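Cytochrome c (Shewanella violacea, PDB 6A3L) binds a covalently attached heme c inside a dimeric four-helix-bundle cytochrome c' and probably takes part in electron transfer. Local coordinates at residues Phe24-Ala29 and Ser39-Met44; Lys54-Gly59 and Ala84-Leu89; Ala93-Leu98 and Lys109-Lys114. All coordinates share one frame; numbering follows the deposited sequence.

Contact 1. Residues Phe24-Ala29 and Ser39-Met44; sequences FGDMGA and SEIFTM
Met-27 lies across one face of the Phe-42 ring, a Met-aromatic contact that joins helix 6-31 to helix 39-53, two consecutive members of the cytochrome c' four-helix bundle. This is the tight half. The methionine chain starts at the rim, where Met-27 CB is 3.4 Å from Phe-42 CE2, and crosses to the far side of the same face. Its SD stands over the ring, 4.7 Å from the Phe-42 centroid and 17° off the ring normal, and a bend at the last torsion (chi3 96°) turns the methyl back down onto the aromatic carbons. Leu-108 of helix 105-126 and the ring of Phe-37 also pack on Phe-42, which is thoroughly buried.

The looser half is one residue earlier on each helix, where Asp-26 and the partly exposed Ile-41 meet through a single approach, Asp-26 OD2 to Ile-41 CG2 at 3.9 Å. The carboxylate takes its polar partners beyond that contact: OD1 makes a salt bridge with Lys-35 and OD2 one with Arg-45, while Asn-2 of the second subunit packs against the same aspartate. Back at the tight end, Met-27 CE comes to 3.2 Å from Phe-42 CE1.

Contact 2. Residues Lys54-Gly59 and Ala84-Leu89; sequences KLPLEG and AKMVSL. With HEC (heme c), chain C.
Met-86 meets Leu-57 and Pro-56 with successive atoms of its folded side chain, and that bent shape is what lets one residue touch both the loop and the heme. Its CG is anti to the backbone N (chi1 -164°), which sends the chain out from helix 79-99 toward the loop. There Met-86 CG rests 4.1 Å from Leu-57 CB. Two further bends, chi2 at 70° and chi3 at 78°, then curl the chain over, so that Met-86 SD passes the proline ring at 4.3 Å from Pro-56 CG and the terminal methyl reaches the two-carbon substituent on pyrrole ring C, with Met-86 CE 3.5 Å from heme CBC.

In this cytochrome c' the heme sits within the four-helix bundle, fixed covalently by Cys-119 and Cys-122 with His-123 as axial ligand of the iron. Within 84-89, Lys-85, Met-86 and Leu-89 face the substituents and rim of the heme, while 54-59 belong to the loop that leaves helix 39-53. Lys-85 adds its CB beside the same CBC carbon. One turn after Lys-85, Leu-89 holds its CG anti to the backbone N, which carries both methyls to the heme: Leu-89 CD2 lies 3.5 Å from heme CMC, and Leu-89 CD1 is 3.6 Å from heme CAB.

On the loop side, the Pro-56 ring also packs on Phe-17 and Ala-16 of helix 6-31, and Gly-59 O accepts a hydrogen bond from Arg-13 NH1. Where the loop meets the second subunit, Glu-58 OE1 forms a salt bridge with Arg-45 of that subunit.

Contact 3. Residues Ala93-Leu98 and Lys109-Lys114; sequences AAALLL and KQSFMK
Ser-111 directs its CB toward helix 79-99 and brings its hydroxyl onto the backbone there, between Ala-95 and Leu-96. With OG anti to its own backbone N (chi1 -167°), the oxygen sits 3.5 Å from Leu-96 CA and 3.7 Å from the carbonyl carbon of Ala-95. Leu-96 N is just as near, but the angle is too poor for a hydrogen bond, so OG meets Leu-96 by van der Waals contact. Ala-95 also faces across, its methyl flanking the serine oxygen on the more exposed side. With small side chains at the crossing, the two segments pass with their axes 8.7 Å apart, nearly antiparallel at 163°.

Leu-96 covers the inner side. Its CB leaves the helix at a slant to the partner, but the end of the side chain swings nearer, and Leu-96 CD1 settles against the backbone of Phe-112, 3.6 Å from Phe-112 N. The same methyl is 4.2 Å from Phe-112 CB. The other methyl, CD2, lies obliquely to the Phe-112 ring. That ring leads away from helix 79-99, which leaves the beginning of the phenylalanine, not its aromatic end, as the part touching Leu-96 most closely.

This is an antiparallel helix pair of the cytochrome c' bundle. Leu-96 and Phe-112 both pack on Met-27 of helix 6-31, where Phe-112 also stacks with Phe-24 and touches Leu-31, while Leu-97 turns from the pair to pack on Thr-43 and Ala-46 of helix 39-53.

Overall arrangement
From the N terminus, contact 1 comes first, closing the short connection between helices 6-31 and 39-53. Contact 2 follows, folding the longer stretch after helix 39-53 back onto helix 79-99. Contact 3 then closes the turn between helices 79-99 and 105-126. The three loops run in series, neither nesting nor crossing. Contacts 2 and 3 share helix 79-99. Contacts 1 and 3 lie on the same side of the chain's centre, about 11 Å apart between centres, and touch directly, so all four long helices meet there. Contact 2 sits opposite contact 1, about 21 Å away between centres, beside the heme.

Contact 1. Residues Phe24-Ala29 and Ser39-Met44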
loop_
_atom_site.group_PDB
_atom_site.type_symbol
_atom_site.label_atom_id
_atom_site.label_comp_id
_atom_site.label_asym_id
_atom_site.label_seq_id
_atom_site.Cartn_x
_atom_site.Cartn_y
_atom_site.Cartn_z
ATOM N N PHE A 24 -9.226 -5.693 -2.096
ATOM C CA PHE A 24 -9.823 -6.637 -3.034
ATOM C C PHE A 24 -11.186 -7.132 -2.548
ATOM O O PHE A 24 -12.148 -7.194 -3.326
ATOM C CB PHE A 24 -8.878 -7.811 -3.258
ATOM C CG PHE A 24 -9.274 -8.706 -4.405
ATOM C CD1 PHE A 24 -9.139 -8.276 -5.716
ATOM C CD2 PHE A 24 -9.744 -9.993 -4.172
ATOM C CE1 PHE A 24 -9.499 -9.116 -6.778
ATOM C CE2 PHE A 24 -10.088 -10.823 -5.226
ATOM C CZ PHE A 24 -9.958 -10.385 -6.526
ATOM N N GLY A 25 -11.293 -7.482 -1.264
ATOM C CA GLY A 25 -12.545 -8.013 -0.747
ATOM C C GLY A 25 -13.716 -7.056 -0.859
ATOM O O GLY A 25 -14.861 -7.491 -1.041
ATOM N N ASP A 26 -13.456 -5.747 -0.740
ATOM C CA ASP A 26 -14.525 -4.759 -0.860
ATOM C C ASP A 26 -15.115 -4.755 -2.266
ATOM O O ASP A 26 -16.322 -4.555 -2.444
ATOM C CB ASP A 26 -13.988 -3.368 -0.497
ATOM C CG ASP A 26 -15.085 -2.392 -0.117
ATOM O OD1 ASP A 26 -15.826 -2.664 0.851
ATOM O OD2 ASP A 26 -15.218 -1.357 -0.799
ATOM N N MET A 27 -14.283 -4.987 -3.281
ATOM C CA MET A 27 -14.816 -5.162 -4.630
ATOM C C MET A 27 -15.670 -6.423 -4.702
ATOM O O MET A 27 -16.798 -6.391 -5.204
ATOM C CB MET A 27 -13.671 -5.236 -5.643
ATOM C CG MET A 27 -12.764 -4.065 -5.569
ATOM S SD MET A 27 -11.290 -4.160 -6.586
ATOM C CE MET A 27 -11.825 -3.282 -8.008
ATOM N N GLY A 28 -15.166 -7.527 -4.150
ATOM C CA GLY A 28 -15.942 -8.758 -4.118
ATOM C C GLY A 28 -17.276 -8.585 -3.418
ATOM O O GLY A 28 -18.306 -9.059 -3.904
ATOM N N ALA A 29 -17.282 -7.886 -2.279
ATOM C CA ALA A 29 -18.536 -7.642 -1.571
ATOM C C ALA A 29 -19.523 -6.877 -2.447
ATOM O O ALA A 29 -20.721 -7.192 -2.470
ATOM C CB ALA A 29 -18.271 -6.892 -0.262
ATOM N N SER A 39 -19.524 2.775 -8.094
ATOM C CA SER A 39 -18.472 2.749 -9.102
ATOM C C SER A 39 -17.242 3.521 -8.628
ATOM O O SER A 39 -16.119 3.007 -8.715
ATOM C CB SER A 39 -18.987 3.270 -10.446
ATOM O OG SER A 39 -19.537 4.571 -10.349
ATOM N N GLU A 40 -17.433 4.718 -8.049
ATOM C CA GLU A 40 -16.271 5.505 -7.622
ATOM C C GLU A 40 -15.470 4.735 -6.593
ATOM O O GLU A 40 -14.250 4.618 -6.697
ATOM C CB GLU A 40 -16.677 6.871 -7.038
ATOM C CG GLU A 40 -17.600 7.699 -7.932
ATOM C CD GLU A 40 -17.841 9.145 -7.456
ATOM O OE1 GLU A 40 -17.975 10.033 -8.345
ATOM O OE2 GLU A 40 -17.973 9.380 -6.220
ATOM N N ILE A 41 -16.148 4.166 -5.609
ATOM C CA ILE A 41 -15.435 3.404 -4.600
ATOM C C ILE A 41 -14.793 2.163 -5.217
ATOM O O ILE A 41 -13.645 1.820 -4.892
ATOM C CB ILE A 41 -16.389 3.084 -3.440
ATOM C CG1 ILE A 41 -16.858 4.418 -2.825
ATOM C CG2 ILE A 41 -15.692 2.222 -2.395
ATOM C CD1 ILE A 41 -17.790 4.289 -1.655
ATOM N N PHE A 42 -15.499 1.496 -6.149
ATOM C CA PHE A 42 -14.945 0.320 -6.826
ATOM C C PHE A 42 -13.657 0.652 -7.583
ATOM O O PHE A 42 -12.666 -0.090 -7.510
ATOM C CB PHE A 42 -15.984 -0.278 -7.776
ATOM C CG PHE A 42 -15.637 -1.661 -8.261
ATOM C CD1 PHE A 42 -14.803 -1.840 -9.355
ATOM C CD2 PHE A 42 -16.148 -2.782 -7.617
ATOM C CE1 PHE A 42 -14.481 -3.109 -9.797
ATOM C CE2 PHE A 42 -15.829 -4.076 -8.058
ATOM C CZ PHE A 42 -14.993 -4.238 -9.145
ATOM N N THR A 43 -13.664 1.747 -8.352
ATOM C CA THR A 43 -12.456 2.159 -9.063
ATOM C C THR A 43 -11.340 2.529 -8.084
ATOM O O THR A 43 -10.161 2.238 -8.327
ATOM C CB THR A 43 -12.781 3.331 -9.984
ATOM O OG1 THR A 43 -13.753 2.918 -10.939
ATOM C CG2 THR A 43 -11.560 3.802 -10.729
ATOM N N MET A 44 -11.691 3.172 -6.970
ATOM C CA MET A 44 -10.685 3.453 -5.950
ATOM C C MET A 44 -10.076 2.167 -5.415
ATOM O O MET A 44 -8.854 2.076 -5.250
ATOM C CB MET A 44 -11.291 4.254 -4.809
ATOM C CG MET A 44 -10.383 4.283 -3.583
ATOM S SD MET A 44 -11.338 4.771 -2.147
ATOM C CE MET A 44 -11.829 6.427 -2.679
#

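Contact 2. Residues Lys54-Gly59 and Ala84-Leu89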
loop_
_atom_site.group_PDB
_atom_site.type_symbol
_atom_site.label_atom_id
_atom_site.label_comp_id
_atom_site.label_asym_id
_atom_site.label_seq_id
_atom_site.Cartn_x
_atom_site.Cartn_y
_atom_site.Cartn_z
ATOM N N LYS A 54 2.251 -4.034 -6.807
ATOM C CA LYS A 54 3.643 -3.754 -7.154
ATOM C C LYS A 54 4.618 -3.790 -5.958
ATOM O O LYS A 54 5.836 -3.706 -6.169
ATOM C CB LYS A 54 3.704 -2.396 -7.872
ATOM C CG LYS A 54 2.871 -2.394 -9.143
ATOM C CD LYS A 54 3.255 -1.290 -10.111
ATOM C CE LYS A 54 2.214 -0.166 -10.129
ATOM N NZ LYS A 54 2.162 0.565 -11.437
ATOM N N LEU A 55 4.136 -3.892 -4.709
ATOM C CA LEU A 55 5.037 -3.802 -3.545
ATOM C C LEU A 55 5.631 -5.113 -3.035
ATOM O O LEU A 55 6.831 -5.150 -2.737
ATOM C CB LEU A 55 4.338 -3.122 -2.364
ATOM C CG LEU A 55 3.629 -1.838 -2.739
ATOM C CD1 LEU A 55 2.993 -1.136 -1.532
ATOM C CD2 LEU A 55 4.618 -0.961 -3.460
ATOM N N PRO A 56 4.846 -6.188 -2.869
ATOM C CA PRO A 56 5.343 -7.323 -2.066
ATOM C C PRO A 56 6.540 -8.048 -2.658
ATOM O O PRO A 56 7.296 -8.669 -1.896
ATOM C CB PRO A 56 4.128 -8.253 -1.961
ATOM C CG PRO A 56 3.235 -7.869 -3.064
ATOM C CD PRO A 56 3.465 -6.411 -3.325
ATOM N N LEU A 57 6.743 -8.022 -3.976
ATOM C CA LEU A 57 7.820 -8.840 -4.529
ATOM C C LEU A 57 9.160 -8.487 -3.885
ATOM O O LEU A 57 9.937 -9.384 -3.529
ATOM C CB LEU A 57 7.903 -8.703 -6.052
ATOM C CG LEU A 57 8.861 -9.745 -6.680
ATOM C CD1 LEU A 57 8.447 -11.176 -6.325
ATOM C CD2 LEU A 57 8.974 -9.579 -8.182
ATOM N N GLU A 58 9.418 -7.191 -3.689
ATOM C CA GLU A 58 10.647 -6.727 -3.033
ATOM C C GLU A 58 10.872 -7.396 -1.681
ATOM O O GLU A 58 12.022 -7.616 -1.276
ATOM C CB GLU A 58 10.595 -5.205 -2.870
ATOM C CG GLU A 58 11.772 -4.595 -2.119
ATOM C CD GLU A 58 11.720 -3.092 -2.118
ATOM O OE1 GLU A 58 10.909 -2.548 -2.887
ATOM O OE2 GLU A 58 12.478 -2.449 -1.354
ATOM N N GLY A 59 9.790 -7.733 -0.976
ATOM C CA GLY A 59 9.887 -8.391 0.314
ATOM C C GLY A 59 10.483 -9.783 0.289
ATOM O O GLY A 59 10.904 -10.282 1.333
ATOM N N ALA A 84 7.071 -14.452 -12.056
ATOM C CA ALA A 84 6.128 -14.441 -13.168
ATOM C C ALA A 84 4.688 -14.353 -12.674
ATOM O O ALA A 84 3.896 -13.548 -13.180
ATOM C CB ALA A 84 6.331 -15.689 -14.021
ATOM N N LYS A 85 4.335 -15.159 -11.672
ATOM C CA LYS A 85 2.980 -15.101 -11.124
ATOM C C LYS A 85 2.684 -13.717 -10.558
ATOM O O LYS A 85 1.580 -13.188 -10.731
ATOM C CB LYS A 85 2.792 -16.179 -10.052
ATOM C CG LYS A 85 2.898 -17.614 -10.598
ATOM C CD LYS A 85 2.699 -18.659 -9.505
ATOM C CE LYS A 85 2.707 -20.061 -10.077
ATOM N NZ LYS A 85 1.641 -20.244 -11.095
ATOM N N MET A 86 3.660 -13.121 -9.869
ATOM C CA MET A 86 3.472 -11.779 -9.330
ATOM C C MET A 86 3.296 -10.764 -10.447
ATOM O O MET A 86 2.438 -9.877 -10.358
ATOM C CB MET A 86 4.650 -11.392 -8.429
ATOM C CG MET A 86 4.336 -10.197 -7.552
ATOM S SD MET A 86 3.131 -10.690 -6.306
ATOM C CE MET A 86 4.189 -11.551 -5.151
ATOM N N VAL A 87 4.093 -10.879 -11.512
ATOM C CA VAL A 87 3.934 -9.963 -12.639
ATOM C C VAL A 87 2.543 -10.104 -13.242
ATOM O O VAL A 87 1.911 -9.108 -13.629
ATOM C CB VAL A 87 5.025 -10.215 -13.700
ATOM C CG1 VAL A 87 4.805 -9.320 -14.913
ATOM C CG2 VAL A 87 6.401 -9.991 -13.122
ATOM N N SER A 88 2.036 -11.346 -13.313
ATOM C CA SER A 88 0.675 -11.577 -13.789
ATOM C C SER A 88 -0.355 -10.938 -12.868
ATOM O O SER A 88 -1.362 -10.392 -13.339
ATOM C CB SER A 88 0.404 -13.078 -13.914
ATOM O OG SER A 88 0.823 -13.562 -15.165
ATOM N N LEU A 89 -0.144 -11.034 -11.551
ATOM C CA LEU A 89 -1.058 -10.363 -10.633
ATOM C C LEU A 89 -1.138 -8.882 -10.962
ATOM O O LEU A 89 -2.220 -8.290 -10.934
ATOM C CB LEU A 89 -0.615 -10.562 -9.183
ATOM C CG LEU A 89 -1.433 -9.842 -8.099
ATOM C CD1 LEU A 89 -2.856 -10.409 -7.942
ATOM C CD2 LEU A 89 -0.705 -9.882 -6.797
HETATM FE FE HEC C . -1.021 -13.422 -1.217
HETATM C CHA HEC C . 0.165 -13.815 2.025
HETATM C CHB HEC C . -3.808 -11.867 -0.012
HETATM C CHC HEC C . -1.903 -12.391 -4.429
HETATM C CHD HEC C . 1.823 -14.812 -2.418
HETATM N NA HEC C . -1.669 -12.929 0.651
HETATM C C1A HEC C . -1.053 -13.213 1.852
HETATM C C2A HEC C . -1.937 -12.777 2.894
HETATM C C3A HEC C . -3.027 -12.234 2.343
HETATM C C4A HEC C . -2.884 -12.314 0.912
HETATM C CMA HEC C . -4.243 -11.637 3.096
HETATM C CAA HEC C . -1.638 -12.891 4.393
HETATM C CBA HEC C . -0.745 -11.681 4.721
HETATM C CGA HEC C . -0.656 -11.574 6.220
HETATM O O1A HEC C . -1.575 -10.939 6.785
HETATM O O2A HEC C . 0.290 -12.125 6.841
HETATM N NB HEC C . -2.559 -12.264 -2.088
HETATM C C1B HEC C . -3.662 -11.822 -1.382
HETATM C C2B HEC C . -4.630 -11.312 -2.329
HETATM C C3B HEC C . -4.130 -11.464 -3.571
HETATM C C4B HEC C . -2.806 -12.058 -3.434
HETATM C CMB HEC C . -5.999 -10.734 -1.896
HETATM C CAB HEC C . -4.789 -11.049 -4.915
HETATM C CBB HEC C . -5.520 -9.924 -5.005
HETATM N NC HEC C . -0.180 -13.545 -3.056
HETATM C C1C HEC C . -0.729 -13.119 -4.257
HETATM C C2C HEC C . 0.150 -13.566 -5.323
HETATM C C3C HEC C . 1.168 -14.262 -4.786
HETATM C C4C HEC C . 0.983 -14.238 -3.343
HETATM C CMC HEC C . -0.133 -13.308 -6.820
HETATM C CAC HEC C . 2.368 -14.942 -5.506
HETATM C CBC HEC C . 2.921 -14.418 -6.609
HETATM N ND HEC C . 0.672 -14.157 -0.337
HETATM C C1D HEC C . 1.724 -14.707 -1.050
HETATM C C2D HEC C . 2.709 -15.166 -0.107
HETATM C C3D HEC C . 2.260 -14.898 1.129
HETATM C C4D HEC C . 0.966 -14.263 1.006
HETATM C CMD HEC C . 4.040 -15.850 -0.500
HETATM C CAD HEC C . 2.992 -15.197 2.460
HETATM C CBD HEC C . 3.597 -13.925 3.072
HETATM C CGD HEC C . 4.286 -14.266 4.375
HETATM O O1D HEC C . 3.595 -14.640 5.351
HETATM O O2D HEC C . 5.531 -14.176 4.447
#

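Contact 3. Residues Ala93-Leu98 and Lys109-Lys114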
loop_
_atom_site.group_PDB
_atom_site.type_symbol
_atom_site.label_atom_id
_atom_site.label_comp_id
_atom_site.label_asym_id
_atom_site.label_seq_id
_atom_site.Cartn_x
_atom_site.Cartn_y
_atom_site.Cartn_z
ATOM N N ALA A 93 -4.345 -7.034 -12.197
ATOM C CA ALA A 93 -4.838 -5.882 -11.443
ATOM C C ALA A 93 -4.971 -4.657 -12.337
ATOM O O ALA A 93 -5.967 -3.929 -12.262
ATOM C CB ALA A 93 -3.911 -5.567 -10.263
ATOM N N ALA A 94 -3.991 -4.434 -13.220
ATOM C CA ALA A 94 -4.071 -3.294 -14.130
ATOM C C ALA A 94 -5.261 -3.426 -15.063
ATOM O O ALA A 94 -5.896 -2.425 -15.421
ATOM C CB ALA A 94 -2.777 -3.157 -14.935
ATOM N N ALA A 95 -5.560 -4.654 -15.492
ATOM C CA ALA A 95 -6.737 -4.875 -16.322
ATOM C C ALA A 95 -8.016 -4.574 -15.553
ATOM O O ALA A 95 -8.951 -3.977 -16.102
ATOM C CB ALA A 95 -6.741 -6.322 -16.841
ATOM N N LEU A 96 -8.081 -4.990 -14.283
ATOM C CA LEU A 96 -9.262 -4.716 -13.460
ATOM C C LEU A 96 -9.516 -3.220 -13.326
ATOM O O LEU A 96 -10.675 -2.769 -13.338
ATOM C CB LEU A 96 -9.093 -5.332 -12.062
ATOM C CG LEU A 96 -10.283 -5.183 -11.099
ATOM C CD1 LEU A 96 -11.541 -5.750 -11.761
ATOM C CD2 LEU A 96 -10.028 -5.914 -9.790
ATOM N N LEU A 97 -8.442 -2.443 -13.151
ATOM C CA LEU A 97 -8.564 -0.994 -13.024
ATOM C C LEU A 97 -9.121 -0.375 -14.295
ATOM O O LEU A 97 -9.867 0.614 -14.242
ATOM C CB LEU A 97 -7.197 -0.391 -12.688
ATOM C CG LEU A 97 -7.114 1.142 -12.582
ATOM C CD1 LEU A 97 -8.185 1.705 -11.677
ATOM C CD2 LEU A 97 -5.737 1.546 -12.099
ATOM N N LEU A 98 -8.739 -0.924 -15.450
ATOM C CA LEU A 98 -9.257 -0.417 -16.716
ATOM C C LEU A 98 -10.734 -0.757 -16.863
ATOM O O LEU A 98 -11.531 0.072 -17.310
ATOM C CB LEU A 98 -8.453 -0.997 -17.882
ATOM C CG LEU A 98 -8.226 -0.071 -19.090
ATOM C CD1 LEU A 98 -7.379 -0.764 -20.158
ATOM C CD2 LEU A 98 -9.512 0.502 -19.696
ATOM N N LYS A 109 -17.060 -8.430 -13.432
ATOM C CA LYS A 109 -16.991 -9.693 -12.716
ATOM C C LYS A 109 -15.860 -10.570 -13.238
ATOM O O LYS A 109 -15.080 -11.115 -12.449
ATOM C CB LYS A 109 -18.335 -10.420 -12.822
ATOM C CG LYS A 109 -19.471 -9.651 -12.157
ATOM C CD LYS A 109 -20.785 -10.417 -12.141
ATOM C CE LYS A 109 -21.823 -9.673 -11.295
ATOM N NZ LYS A 109 -23.200 -10.223 -11.429
ATOM N N GLN A 110 -15.735 -10.708 -14.560
ATOM C CA GLN A 110 -14.721 -11.628 -15.074
ATOM C C GLN A 110 -13.311 -11.074 -14.867
ATOM O O GLN A 110 -12.398 -11.819 -14.494
ATOM C CB GLN A 110 -15.015 -11.988 -16.536
ATOM C CG GLN A 110 -14.335 -11.159 -17.609
ATOM C CD GLN A 110 -14.741 -11.599 -19.009
ATOM O OE1 GLN A 110 -15.776 -12.250 -19.196
ATOM N NE2 GLN A 110 -13.924 -11.255 -19.999
ATOM N N SER A 111 -13.106 -9.773 -15.081
ATOM C CA SER A 111 -11.776 -9.230 -14.850
ATOM C C SER A 111 -11.403 -9.290 -13.369
ATOM O O SER A 111 -10.228 -9.488 -13.026
ATOM C CB SER A 111 -11.702 -7.806 -15.380
ATOM O OG SER A 111 -10.352 -7.380 -15.436
ATOM N N PHE A 112 -12.395 -9.159 -12.487
ATOM C CA PHE A 112 -12.184 -9.389 -11.064
ATOM C C PHE A 112 -11.713 -10.808 -10.793
ATOM O O PHE A 112 -10.809 -11.028 -9.975
ATOM C CB PHE A 112 -13.487 -9.125 -10.315
ATOM C CG PHE A 112 -13.438 -9.473 -8.855
ATOM C CD1 PHE A 112 -13.098 -8.515 -7.911
ATOM C CD2 PHE A 112 -13.762 -10.752 -8.415
ATOM C CE1 PHE A 112 -13.066 -8.830 -6.563
ATOM C CE2 PHE A 112 -13.732 -11.071 -7.066
ATOM C CZ PHE A 112 -13.393 -10.102 -6.142
ATOM N N MET A 113 -12.327 -11.788 -11.461
ATOM C CA MET A 113 -12.049 -13.199 -11.207
ATOM C C MET A 113 -10.673 -13.600 -11.711
ATOM O O MET A 113 -10.017 -14.471 -11.125
ATOM C CB MET A 113 -13.112 -14.063 -11.892
ATOM C CG MET A 113 -14.480 -14.042 -11.236
ATOM S SD MET A 113 -14.544 -14.845 -9.622
ATOM C CE MET A 113 -15.664 -13.740 -8.754
ATOM N N LYS A 114 -10.238 -13.013 -12.819
ATOM C CA LYS A 114 -8.882 -13.259 -13.282
ATOM C C LYS A 114 -7.859 -12.817 -12.233
ATOM O O LYS A 114 -6.777 -13.408 -12.140
ATOM C CB LYS A 114 -8.657 -12.541 -14.618
ATOM C CG LYS A 114 -7.334 -12.845 -15.305
ATOM C CD LYS A 114 -7.384 -12.468 -16.780
ATOM C CE LYS A 114 -6.073 -12.778 -17.494
ATOM N NZ LYS A 114 -6.152 -12.504 -18.966
#